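Local coordinates for protein alanine racemase (Enterococcus faecalis, PDB 3E5P) that binds pyridoxal-5'-phosphate at the mouth of an eight-stranded TIM-type barrel and belongs to the alanine racemase family, at residues T33-V38 / N219-G224; T61-A66 / V79-L84; G165-F170 / Y201-N206; S171-I176 / S207-W212. The protein carries 1 engineered substitution. All coordinates share one frame; numbering follows the deposited sequence.

Interaction 1. Residues T33-V38 / N219-G224; sequences TALFAV and NMIRYG. With PLP (pyridoxal-5'-phosphate), chain J.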
# COMPACT_ATOMS: atom_id res chain seq x y z
N THR C 33 14.99 -9.72 -31.77
CA THR C 33 13.96 -9.43 -30.79
C THR C 33 14.49 -8.65 -29.58
O THR C 33 15.42 -9.09 -28.91
CB THR C 33 13.27 -10.73 -30.34
OG1 THR C 33 12.80 -11.43 -31.49
CG2 THR C 33 12.10 -10.42 -29.43
N ALA C 34 13.89 -7.49 -29.34
CA ALA C 34 14.27 -6.61 -28.24
C ALA C 34 13.58 -6.95 -26.92
O ALA C 34 12.46 -7.45 -26.90
CB ALA C 34 13.99 -5.15 -28.62
N LEU C 35 14.26 -6.66 -25.82
CA LEU C 35 13.72 -6.93 -24.50
C LEU C 35 13.46 -5.61 -23.80
O LEU C 35 14.39 -4.86 -23.50
CB LEU C 35 14.73 -7.75 -23.68
CG LEU C 35 14.35 -8.39 -22.34
CD1 LEU C 35 13.58 -7.42 -21.47
CD2 LEU C 35 13.54 -9.63 -22.58
N PHE C 36 12.20 -5.31 -23.57
CA PHE C 36 11.86 -4.08 -22.86
C PHE C 36 11.49 -4.47 -21.43
O PHE C 36 10.67 -5.35 -21.22
CB PHE C 36 10.68 -3.37 -23.55
CG PHE C 36 11.10 -2.38 -24.60
CD1 PHE C 36 12.02 -2.72 -25.57
CD2 PHE C 36 10.56 -1.10 -24.61
CE1 PHE C 36 12.42 -1.80 -26.55
CE2 PHE C 36 10.95 -0.17 -25.58
CZ PHE C 36 11.88 -0.53 -26.56
N ALA C 37 12.13 -3.83 -20.46
CA ALA C 37 11.84 -4.12 -19.06
C ALA C 37 10.71 -3.23 -18.58
O ALA C 37 10.84 -2.00 -18.59
CB ALA C 37 13.09 -3.89 -18.21
N VAL C 38 9.60 -3.83 -18.18
CA VAL C 38 8.48 -3.04 -17.68
C VAL C 38 8.68 -2.88 -16.18
O VAL C 38 8.72 -3.86 -15.44
CB VAL C 38 7.11 -3.70 -18.00
CG1 VAL C 38 7.17 -5.16 -17.72
CG2 VAL C 38 6.02 -3.08 -17.17
N ASN C 219 8.76 -8.66 -32.53
CA ASN C 219 10.20 -8.47 -32.41
C ASN C 219 10.61 -7.78 -31.12
O ASN C 219 11.77 -7.44 -30.95
CB ASN C 219 10.74 -7.69 -33.61
CG ASN C 219 10.16 -6.28 -33.70
OD1 ASN C 219 9.30 -5.89 -32.91
ND2 ASN C 219 10.63 -5.52 -34.68
N MET C 220 9.67 -7.58 -30.21
CA MET C 220 9.96 -6.93 -28.93
C MET C 220 9.05 -7.45 -27.82
O MET C 220 7.84 -7.50 -28.00
CB MET C 220 9.78 -5.41 -29.06
CG MET C 220 10.18 -4.62 -27.82
SD MET C 220 8.79 -3.84 -26.97
CE MET C 220 8.33 -5.12 -25.93
N ILE C 221 9.62 -7.85 -26.69
CA ILE C 221 8.77 -8.35 -25.61
C ILE C 221 8.78 -7.46 -24.37
O ILE C 221 9.82 -6.91 -23.98
CB ILE C 221 9.15 -9.78 -25.20
CG1 ILE C 221 10.44 -9.76 -24.39
CG2 ILE C 221 9.26 -10.65 -26.45
CD1 ILE C 221 10.72 -11.06 -23.66
N ARG C 222 7.60 -7.29 -23.76
CA ARG C 222 7.46 -6.47 -22.56
C ARG C 222 7.57 -7.43 -21.38
O ARG C 222 6.59 -8.07 -20.99
CB ARG C 222 6.10 -5.76 -22.55
CG ARG C 222 5.77 -4.94 -23.82
CD ARG C 222 4.38 -4.28 -23.75
NE ARG C 222 3.31 -5.27 -23.66
CZ ARG C 222 2.74 -5.87 -24.70
NH1 ARG C 222 3.14 -5.57 -25.94
NH2 ARG C 222 1.79 -6.77 -24.51
N TYR C 223 8.77 -7.51 -20.82
CA TYR C 223 9.08 -8.39 -19.70
C TYR C 223 8.81 -7.76 -18.34
O TYR C 223 9.46 -6.79 -17.95
CB TYR C 223 10.55 -8.81 -19.78
CG TYR C 223 10.80 -10.25 -19.39
CD1 TYR C 223 11.94 -10.60 -18.68
CD2 TYR C 223 9.91 -11.26 -19.74
CE1 TYR C 223 12.18 -11.93 -18.32
CE2 TYR C 223 10.15 -12.58 -19.40
CZ TYR C 223 11.28 -12.90 -18.69
OH TYR C 223 11.51 -14.21 -18.33
N GLY C 224 7.86 -8.35 -17.62
CA GLY C 224 7.49 -7.86 -16.31
C GLY C 224 7.90 -8.74 -15.14
O GLY C 224 9.08 -8.97 -14.92
N1 PLP J . 2.22 -5.39 -20.86
C2 PLP J . 1.29 -4.62 -20.28
C2A PLP J . 0.37 -3.93 -21.20
C3 PLP J . 1.22 -4.49 -18.90
O3 PLP J . 0.06 -4.10 -18.38
C4 PLP J . 2.12 -5.12 -18.03
C4A PLP J . 2.68 -4.33 -16.84
O4A PLP J . 2.15 -3.65 -15.96
C5 PLP J . 3.04 -5.96 -18.69
C6 PLP J . 3.09 -6.04 -20.07
C5A PLP J . 3.85 -7.01 -18.01
O4P PLP J . 3.22 -8.24 -17.95
P PLP J . 3.74 -9.19 -16.86
O1P PLP J . 4.92 -9.78 -17.36
O2P PLP J . 2.95 -10.36 -16.64
O3P PLP J . 3.96 -8.44 -15.64
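Asn219 O is gripped from the strand across from it by two groups. Ala34 N donates to it at 2.7 Å with an N-H...O angle of 156°, and Thr33 CA lies 3.0 Å from Asn219 O in a CA-H...O contact. This starts the seam that closes the TIM-type barrel, where strand 34-38 lies parallel to strand 220-223. Further backbone bonds run from Ile221 N to Ala34 O, Phe36 N to Ile221 O and Tyr223 N to Phe36 O. Leu35, Ile221 and Tyr223 share the outer face, next to helix 15-28. There Leu35 CD1 packs on Tyr223 CB at 3.7 Å. Ala34, Met220, Phe36 and Arg222 share the inner face. Met220 and Phe36 form a Met-aromatic contact: SD lies over one ring face, 3.9 Å from the centroid of the Phe36 ring. Met220 CG is anti to its backbone N (chi1 -175°), and bends at chi2 and chi3 turn the sulfur across the ring. Arg222 leads away to the cofactor. Its guanidinium has three further partners: NH1 bonds to His203 ND1, NH2 to Thr168 O and His169 ND1. In the guanidinium plane, Arg222 NE donates to PLP N1 at 3.0 Å.

Interaction 2. Residues T61-A66 / V79-L84; sequences TGFCVA and VQDPIL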
# COMPACT_ATOMS: atom_id res chain seq x y z
N THR C 61 16.80 -3.14 -23.66
CA THR C 61 17.10 -1.97 -24.48
C THR C 61 15.93 -0.99 -24.53
O THR C 61 15.89 -0.10 -25.37
CB THR C 61 17.47 -2.39 -25.90
OG1 THR C 61 16.33 -2.95 -26.55
CG2 THR C 61 18.58 -3.44 -25.85
N GLY C 62 14.98 -1.17 -23.62
CA GLY C 62 13.83 -0.29 -23.56
C GLY C 62 13.10 -0.48 -22.25
O GLY C 62 13.39 -1.43 -21.52
N PHE C 63 12.15 0.41 -21.94
CA PHE C 63 11.40 0.32 -20.71
C PHE C 63 9.91 0.56 -20.90
O PHE C 63 9.50 1.35 -21.75
CB PHE C 63 11.94 1.30 -19.68
CG PHE C 63 13.37 1.07 -19.32
CD1 PHE C 63 14.38 1.68 -20.05
CD2 PHE C 63 13.71 0.21 -18.29
CE1 PHE C 63 15.72 1.44 -19.75
CE2 PHE C 63 15.04 -0.05 -17.98
CZ PHE C 63 16.05 0.57 -18.72
N CYS C 64 9.10 -0.12 -20.08
CA CYS C 64 7.65 -0.01 -20.11
C CYS C 64 7.15 0.51 -18.78
O CYS C 64 7.32 -0.13 -17.74
CB CYS C 64 7.01 -1.36 -20.38
SG CYS C 64 7.23 -1.90 -22.05
N VAL C 65 6.50 1.67 -18.83
CA VAL C 65 5.98 2.30 -17.64
C VAL C 65 4.48 2.48 -17.79
O VAL C 65 3.95 2.35 -18.90
CB VAL C 65 6.67 3.66 -17.45
CG1 VAL C 65 5.73 4.79 -17.85
CG2 VAL C 65 7.17 3.78 -16.05
N ALA C 66 3.80 2.80 -16.69
CA ALA C 66 2.35 2.98 -16.70
C ALA C 66 1.87 4.43 -16.59
O ALA C 66 0.76 4.76 -17.00
CB ALA C 66 1.74 2.17 -15.58
N VAL C 79 17.87 7.66 -17.45
CA VAL C 79 17.50 6.62 -18.40
C VAL C 79 17.37 7.28 -19.77
O VAL C 79 16.51 8.13 -19.99
CB VAL C 79 16.18 5.92 -18.02
CG1 VAL C 79 15.88 4.78 -19.00
CG2 VAL C 79 16.28 5.36 -16.60
N GLN C 80 18.25 6.88 -20.68
CA GLN C 80 18.28 7.45 -22.02
C GLN C 80 17.69 6.52 -23.10
O GLN C 80 17.77 6.82 -24.29
CB GLN C 80 19.73 7.81 -22.38
CG GLN C 80 19.91 9.23 -22.93
CD GLN C 80 20.11 10.30 -21.86
OE1 GLN C 80 19.51 10.23 -20.78
NE2 GLN C 80 20.93 11.30 -22.16
N ASP C 81 17.08 5.41 -22.69
CA ASP C 81 16.50 4.48 -23.65
C ASP C 81 15.02 4.75 -23.89
O ASP C 81 14.39 5.53 -23.17
CB ASP C 81 16.65 3.04 -23.15
CG ASP C 81 18.04 2.75 -22.66
OD1 ASP C 81 18.47 3.40 -21.68
OD2 ASP C 81 18.71 1.87 -23.25
N PRO C 82 14.44 4.12 -24.93
CA PRO C 82 13.03 4.32 -25.22
C PRO C 82 12.20 3.97 -23.99
O PRO C 82 12.48 2.99 -23.30
CB PRO C 82 12.76 3.33 -26.36
CG PRO C 82 14.07 3.25 -27.05
CD PRO C 82 15.05 3.21 -25.91
N ILE C 83 11.21 4.79 -23.71
CA ILE C 83 10.33 4.55 -22.58
C ILE C 83 8.93 4.59 -23.15
O ILE C 83 8.57 5.55 -23.82
CB ILE C 83 10.43 5.65 -21.49
CG1 ILE C 83 11.87 5.87 -21.07
CG2 ILE C 83 9.60 5.24 -20.29
CD1 ILE C 83 12.03 6.96 -20.04
N LEU C 84 8.15 3.55 -22.89
CA LEU C 84 6.79 3.48 -23.36
C LEU C 84 5.79 3.56 -22.21
O LEU C 84 5.81 2.73 -21.29
CB LEU C 84 6.57 2.19 -24.14
CG LEU C 84 5.12 1.91 -24.51
CD1 LEU C 84 4.60 2.99 -25.46
CD2 LEU C 84 5.03 0.52 -25.14
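Val79 opens the second segment by placing CG1 3.4 Å from CE1 of Phe63. The two side chains come from opposite directions, and the methyl meets the ring obliquely. Asp81 follows, with its CB 3.9 Å from Phe63 CE1. Its carboxylate stands nearly upright to the ring plane, at 82°, with OD1 at the ring edge and in the plane. Asp81 also faces Lys56, in a long, weak ion pair. Next, Pro82 sets CD 3.5 Å from Thr61 O, and its own carbonyl O accepts a bond from Phe63 N at 2.9 Å. Ile83 begins the strand proper and pairs with Phe63. Its side chain lies on the same face as Phe63, towards helix 68-77, and its CA brings a C-H close to Phe63 O. Leu84 takes part in two backbone bonds: Leu84 N gives to Phe63 O at 2.8 Å, and Leu84 O receives Val65 N at 2.8 Å. Leu84 and Cys64 share the other face, which lines the barrel interior. These pairings complete a beta-alpha-beta crossover, strand 62-65, helix 68-77 and strand 83-85, in which Arg75 NH1 bonds both Val79 O and Asp81 O. The chemistry therefore changes along the segment. Backbone bonds, beginning at Pro82 O, set the parallel register. Ahead of them Val79 and Asp81 meet the Phe63 ring through carbon contacts, with Asp81 OD1 at its edge.

Interaction 3. Residues G165-F170 / Y201-N206; sequences GIFTHF and YVHVSN. With PLP (pyridoxal-5'-phosphate), chain J.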
# COMPACT_ATOMS: atom_id res chain seq x y z
N GLY C 165 5.56 1.80 -32.93
CA GLY C 165 5.06 0.44 -32.89
C GLY C 165 3.56 0.24 -32.97
O GLY C 165 2.79 1.18 -33.17
N ILE C 166 3.17 -1.02 -32.85
CA ILE C 166 1.77 -1.41 -32.86
C ILE C 166 1.77 -2.66 -32.00
O ILE C 166 2.55 -3.57 -32.22
CB ILE C 166 1.28 -1.70 -34.30
CG1 ILE C 166 -0.23 -1.94 -34.28
CG2 ILE C 166 2.02 -2.87 -34.90
CD1 ILE C 166 -0.86 -1.97 -35.64
N PHE C 167 0.92 -2.69 -30.98
CA PHE C 167 0.93 -3.84 -30.09
C PHE C 167 -0.42 -4.23 -29.52
O PHE C 167 -1.37 -3.46 -29.59
CB PHE C 167 1.86 -3.52 -28.93
CG PHE C 167 1.33 -2.46 -28.01
CD1 PHE C 167 0.93 -2.78 -26.72
CD2 PHE C 167 1.23 -1.14 -28.43
CE1 PHE C 167 0.43 -1.80 -25.85
CE2 PHE C 167 0.74 -0.15 -27.58
CZ PHE C 167 0.34 -0.47 -26.29
N THR C 168 -0.47 -5.43 -28.95
CA THR C 168 -1.68 -5.94 -28.30
C THR C 168 -1.21 -6.53 -26.98
O THR C 168 -0.01 -6.54 -26.69
CB THR C 168 -2.38 -7.04 -29.13
OG1 THR C 168 -3.69 -7.27 -28.60
CG2 THR C 168 -1.60 -8.34 -29.09
N HIS C 169 -2.15 -7.03 -26.17
CA HIS C 169 -1.80 -7.62 -24.87
C HIS C 169 -2.71 -8.80 -24.59
O HIS C 169 -3.92 -8.69 -24.75
CB HIS C 169 -1.96 -6.57 -23.78
CG HIS C 169 -1.44 -6.99 -22.44
ND1 HIS C 169 -0.13 -7.35 -22.23
CD2 HIS C 169 -2.05 -7.05 -21.23
CE1 HIS C 169 0.06 -7.61 -20.95
NE2 HIS C 169 -1.09 -7.43 -20.32
N PHE C 170 -2.13 -9.93 -24.16
CA PHE C 170 -2.91 -11.15 -23.87
C PHE C 170 -3.44 -11.18 -22.44
O PHE C 170 -2.73 -10.84 -21.50
CB PHE C 170 -2.04 -12.40 -24.10
CG PHE C 170 -1.65 -12.61 -25.53
CD1 PHE C 170 -2.57 -13.07 -26.46
CD2 PHE C 170 -0.37 -12.30 -25.97
CE1 PHE C 170 -2.23 -13.22 -27.81
CE2 PHE C 170 -0.01 -12.44 -27.32
CZ PHE C 170 -0.95 -12.90 -28.24
N TYR C 201 8.77 -1.59 -33.89
CA TYR C 201 8.40 -2.38 -32.72
C TYR C 201 7.02 -3.02 -32.81
O TYR C 201 6.01 -2.33 -32.69
CB TYR C 201 8.44 -1.52 -31.46
CG TYR C 201 9.82 -1.13 -30.99
CD1 TYR C 201 10.11 0.18 -30.62
CD2 TYR C 201 10.83 -2.08 -30.92
CE1 TYR C 201 11.38 0.53 -30.18
CE2 TYR C 201 12.10 -1.74 -30.49
CZ TYR C 201 12.37 -0.44 -30.12
OH TYR C 201 13.63 -0.11 -29.69
N VAL C 202 7.00 -4.33 -33.02
CA VAL C 202 5.75 -5.07 -33.08
C VAL C 202 5.80 -6.03 -31.89
O VAL C 202 6.48 -7.06 -31.93
CB VAL C 202 5.62 -5.84 -34.40
CG1 VAL C 202 4.41 -6.77 -34.35
CG2 VAL C 202 5.47 -4.86 -35.54
N HIS C 203 5.07 -5.66 -30.83
CA HIS C 203 5.07 -6.44 -29.59
C HIS C 203 3.73 -6.97 -29.10
O HIS C 203 2.70 -6.32 -29.25
CB HIS C 203 5.73 -5.61 -28.48
CG HIS C 203 5.31 -4.17 -28.46
ND1 HIS C 203 4.75 -3.58 -27.35
CD2 HIS C 203 5.44 -3.19 -29.39
CE1 HIS C 203 4.56 -2.29 -27.59
NE2 HIS C 203 4.97 -2.03 -28.82
N VAL C 204 3.76 -8.15 -28.49
CA VAL C 204 2.53 -8.73 -27.97
C VAL C 204 2.76 -9.54 -26.70
O VAL C 204 1.82 -9.86 -25.98
CB VAL C 204 1.87 -9.65 -29.02
CG1 VAL C 204 1.64 -8.89 -30.31
CG2 VAL C 204 2.76 -10.87 -29.28
N SER C 205 4.02 -9.86 -26.41
CA SER C 205 4.35 -10.70 -25.26
C SER C 205 4.66 -10.06 -23.92
O SER C 205 5.27 -8.99 -23.84
CB SER C 205 5.51 -11.63 -25.63
OG SER C 205 5.20 -12.41 -26.76
N ASN C 206 4.23 -10.75 -22.88
CA ASN C 206 4.46 -10.36 -21.50
C ASN C 206 5.27 -11.54 -20.93
O ASN C 206 5.68 -12.43 -21.70
CB ASN C 206 3.13 -10.19 -20.76
CG ASN C 206 2.25 -11.43 -20.82
OD1 ASN C 206 1.13 -11.42 -20.31
ND2 ASN C 206 2.75 -12.50 -21.43
N1 PLP J . 2.22 -5.39 -20.86
C2 PLP J . 1.29 -4.62 -20.28
C2A PLP J . 0.37 -3.93 -21.20
C3 PLP J . 1.22 -4.49 -18.90
O3 PLP J . 0.06 -4.10 -18.38
C4 PLP J . 2.12 -5.12 -18.03
C4A PLP J . 2.68 -4.33 -16.84
O4A PLP J . 2.15 -3.65 -15.96
C5 PLP J . 3.04 -5.96 -18.69
C6 PLP J . 3.09 -6.04 -20.07
C5A PLP J . 3.85 -7.01 -18.01
O4P PLP J . 3.22 -8.24 -17.95
P PLP J . 3.74 -9.19 -16.86
O1P PLP J . 4.92 -9.78 -17.36
O2P PLP J . 2.95 -10.36 -16.64
O3P PLP J . 3.96 -8.44 -15.64
O HOH W 1 0.32 -9.77 -23.77
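Phe167 sets its CB over one face of the His203 imidazole. The two rings are nearly parallel, with planes 2° apart, but slid so that they barely overlap. Their centroids are 4.6 Å apart. The backbones run parallel as neighbouring barrel strands. Ile166 N donates to Tyr201 O at 3.1 Å, whereas Thr168 N reaches His203 O by a weak bond of 3.3 Å. Beyond this the strands part, and one water bridges them. It donates to Val204 O at 2.7 Å and accepts from Phe170 N, a bond modelled unusually short and of doubtful exact length. Apolar groups join the same region. Thr168 CG2 meets Val204 CG1 at 3.5 Å, and Phe170 CE2 touches Val204 CG2 at 3.7 Å. An extended first torsion (chi1 -172°) carries the His169 imidazole to the cofactor. One imidazole face lies against PLP, with the methyl carbon C2A 3.6 Å above the centre of the His169 ring. His169 NE2 bonds to Tyr267 OH of the second subunit. His203 NE2 bonds to His130 ND1. In the fold, strand 161-167 lies between strands 127-132 and 201-205. Helix 179-192 packs outside through Phe188, and Phe181 stacks on Phe170. Asn206 is the N-cap residue of helix 207-212.

Interaction 4. Residues S171-I176 / S207-W212; sequences STADEI and SATALW. With PLP (pyridoxal-5'-phosphate), chain J.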
# COMPACT_ATOMS: atom_id res chain seq x y z
N SER C 171 -4.69 -11.61 -22.28
CA SER C 171 -5.32 -11.68 -20.96
C SER C 171 -5.18 -13.05 -20.28
O SER C 171 -5.34 -13.16 -19.06
CB SER C 171 -6.80 -11.35 -21.07
OG SER C 171 -7.50 -12.35 -21.80
N THR C 172 -4.90 -14.10 -21.06
CA THR C 172 -4.78 -15.43 -20.49
C THR C 172 -3.56 -16.21 -20.97
O THR C 172 -3.64 -17.41 -21.27
CB THR C 172 -6.03 -16.26 -20.79
OG1 THR C 172 -6.13 -16.49 -22.20
CG2 THR C 172 -7.27 -15.51 -20.30
N ALA C 173 -2.41 -15.54 -21.03
CA ALA C 173 -1.19 -16.19 -21.47
C ALA C 173 -0.66 -17.12 -20.38
O ALA C 173 0.12 -18.02 -20.67
CB ALA C 173 -0.14 -15.15 -21.85
N ASP C 174 -1.10 -16.90 -19.14
CA ASP C 174 -0.68 -17.75 -18.03
C ASP C 174 -1.70 -18.86 -17.75
O ASP C 174 -1.68 -19.48 -16.70
CB ASP C 174 -0.50 -16.93 -16.75
CG ASP C 174 -1.78 -16.27 -16.28
OD1 ASP C 174 -1.82 -15.78 -15.14
OD2 ASP C 174 -2.75 -16.22 -17.06
N GLU C 175 -2.58 -19.10 -18.71
CA GLU C 175 -3.62 -20.11 -18.54
C GLU C 175 -3.25 -21.44 -19.20
O GLU C 175 -2.61 -21.47 -20.26
CB GLU C 175 -4.94 -19.57 -19.09
CG GLU C 175 -6.16 -19.77 -18.19
CD GLU C 175 -6.08 -19.00 -16.87
OE1 GLU C 175 -7.09 -19.00 -16.13
OE2 GLU C 175 -5.02 -18.41 -16.57
N ILE C 176 -3.66 -22.53 -18.56
CA ILE C 176 -3.41 -23.89 -19.03
C ILE C 176 -4.11 -24.12 -20.38
O ILE C 176 -3.53 -24.69 -21.31
CB ILE C 176 -3.95 -24.93 -18.02
CG1 ILE C 176 -4.13 -24.29 -16.63
CG2 ILE C 176 -2.99 -26.09 -17.91
CD1 ILE C 176 -5.31 -23.29 -16.51
N SER C 207 5.50 -11.57 -19.62
CA SER C 207 6.27 -12.66 -19.01
C SER C 207 5.75 -14.03 -19.44
O SER C 207 6.47 -14.84 -20.01
CB SER C 207 6.24 -12.57 -17.48
OG SER C 207 6.96 -11.45 -16.98
N ALA C 208 4.47 -14.27 -19.17
CA ALA C 208 3.84 -15.55 -19.50
C ALA C 208 3.96 -15.93 -20.98
O ALA C 208 4.32 -17.06 -21.30
CB ALA C 208 2.38 -15.52 -19.08
N THR C 209 3.66 -15.00 -21.88
CA THR C 209 3.75 -15.32 -23.30
C THR C 209 5.17 -15.73 -23.63
O THR C 209 5.40 -16.76 -24.26
CB THR C 209 3.36 -14.13 -24.20
OG1 THR C 209 2.05 -13.66 -23.86
CG2 THR C 209 3.35 -14.57 -25.64
N ALA C 210 6.13 -14.91 -23.21
CA ALA C 210 7.54 -15.17 -23.45
C ALA C 210 7.97 -16.55 -22.91
O ALA C 210 8.78 -17.24 -23.52
CB ALA C 210 8.39 -14.08 -22.80
N LEU C 211 7.41 -16.94 -21.77
CA LEU C 211 7.75 -18.22 -21.18
C LEU C 211 6.99 -19.42 -21.74
O LEU C 211 7.53 -20.53 -21.74
CB LEU C 211 7.54 -18.18 -19.66
CG LEU C 211 8.48 -17.25 -18.89
CD1 LEU C 211 8.11 -17.25 -17.41
CD2 LEU C 211 9.91 -17.70 -19.07
N TRP C 212 5.77 -19.24 -22.23
CA TRP C 212 5.04 -20.41 -22.70
C TRP C 212 4.45 -20.39 -24.11
O TRP C 212 3.80 -21.35 -24.53
CB TRP C 212 3.96 -20.76 -21.67
CG TRP C 212 4.56 -21.02 -20.30
CD1 TRP C 212 5.46 -21.99 -19.96
CD2 TRP C 212 4.32 -20.27 -19.10
NE1 TRP C 212 5.80 -21.90 -18.63
CE2 TRP C 212 5.11 -20.85 -18.08
CE3 TRP C 212 3.52 -19.16 -18.79
CZ2 TRP C 212 5.12 -20.35 -16.76
CZ3 TRP C 212 3.53 -18.66 -17.49
CH2 TRP C 212 4.33 -19.27 -16.49
N1 PLP J . 2.22 -5.39 -20.86
C2 PLP J . 1.29 -4.62 -20.28
C2A PLP J . 0.37 -3.93 -21.20
C3 PLP J . 1.22 -4.49 -18.90
O3 PLP J . 0.06 -4.10 -18.38
C4 PLP J . 2.12 -5.12 -18.03
C4A PLP J . 2.68 -4.33 -16.84
O4A PLP J . 2.15 -3.65 -15.96
C5 PLP J . 3.04 -5.96 -18.69
C6 PLP J . 3.09 -6.04 -20.07
C5A PLP J . 3.85 -7.01 -18.01
O4P PLP J . 3.22 -8.24 -17.95
P PLP J . 3.74 -9.19 -16.86
O1P PLP J . 4.92 -9.78 -17.36
O2P PLP J . 2.95 -10.36 -16.64
O3P PLP J . 3.96 -8.44 -15.64
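Ala173 CB meets Ala208 CB at 3.8 Å and Thr209 OG1 at 3.3 Å. These small groups pack a type I beta turn, Thr172 to Glu175, against the first turn of helix 207-212, which follows a barrel strand and binds the cofactor phosphate. Asp174 adds its own CB, 4.0 Å from Ala208 CB. The methyl of Ala208 thus touches two successive turn residues. Trp212, one helical turn on, approaches obliquely and brings CE3 to 4.0 Å from Ala173 O. No hydrogen bond joins the two segments, so the fit is one of shape. The next shell sets these groups in place. The turn is closed by a bond from Glu175 N to Thr172 O. The helix is held by its backbone, with Trp212 N bonded to Ala208 O at 2.8 Å. Leu211 CB covers one face of the indole, while Trp212 NE1 bonds to Ala238 O. Asp174 OD2 and Glu175 OE2 lie 3.2 Å apart as two acceptors. Lys236 forms long, weak ion pairs with both side chains, and its charge may ease their closeness. Further out, Ser171 N bonds to Gln184 of helix 179-192, and Ser171 also packs on Gly266 of the second subunit. At the N terminus of the helix, away from the turn, Ser207 receives the phosphate. With chi1 -69° Ser207 OG stands beside its backbone N, and the two converge on one oxygen: Ser207 N donates to PLP O1P at 2.9 Å, and Ser207 OG to PLP O1P at 2.7 Å.

How the interactions relate
From the N terminus, 33-38 opens the longest loop, which closes only at 219-224 in interaction 1 and contains the other three contacts. Interaction 2 comes first within it and closes a short beta-alpha-beta loop between neighbouring strands; strand 62-65 also borders strand 34-38. Interactions 3 and 4 come later. They cross, because 165-170 and 171-176 are followed by 201-206 and 207-212 in the same order. Interaction 3 ties two barrel strands, and interaction 4 carries the link on to a loop and a helix. Strand 220-223 then lies beside strand 201-205. Interactions 1, 3 and 4 meet at the cofactor, and interactions 3 and 4 both touch the second subunit.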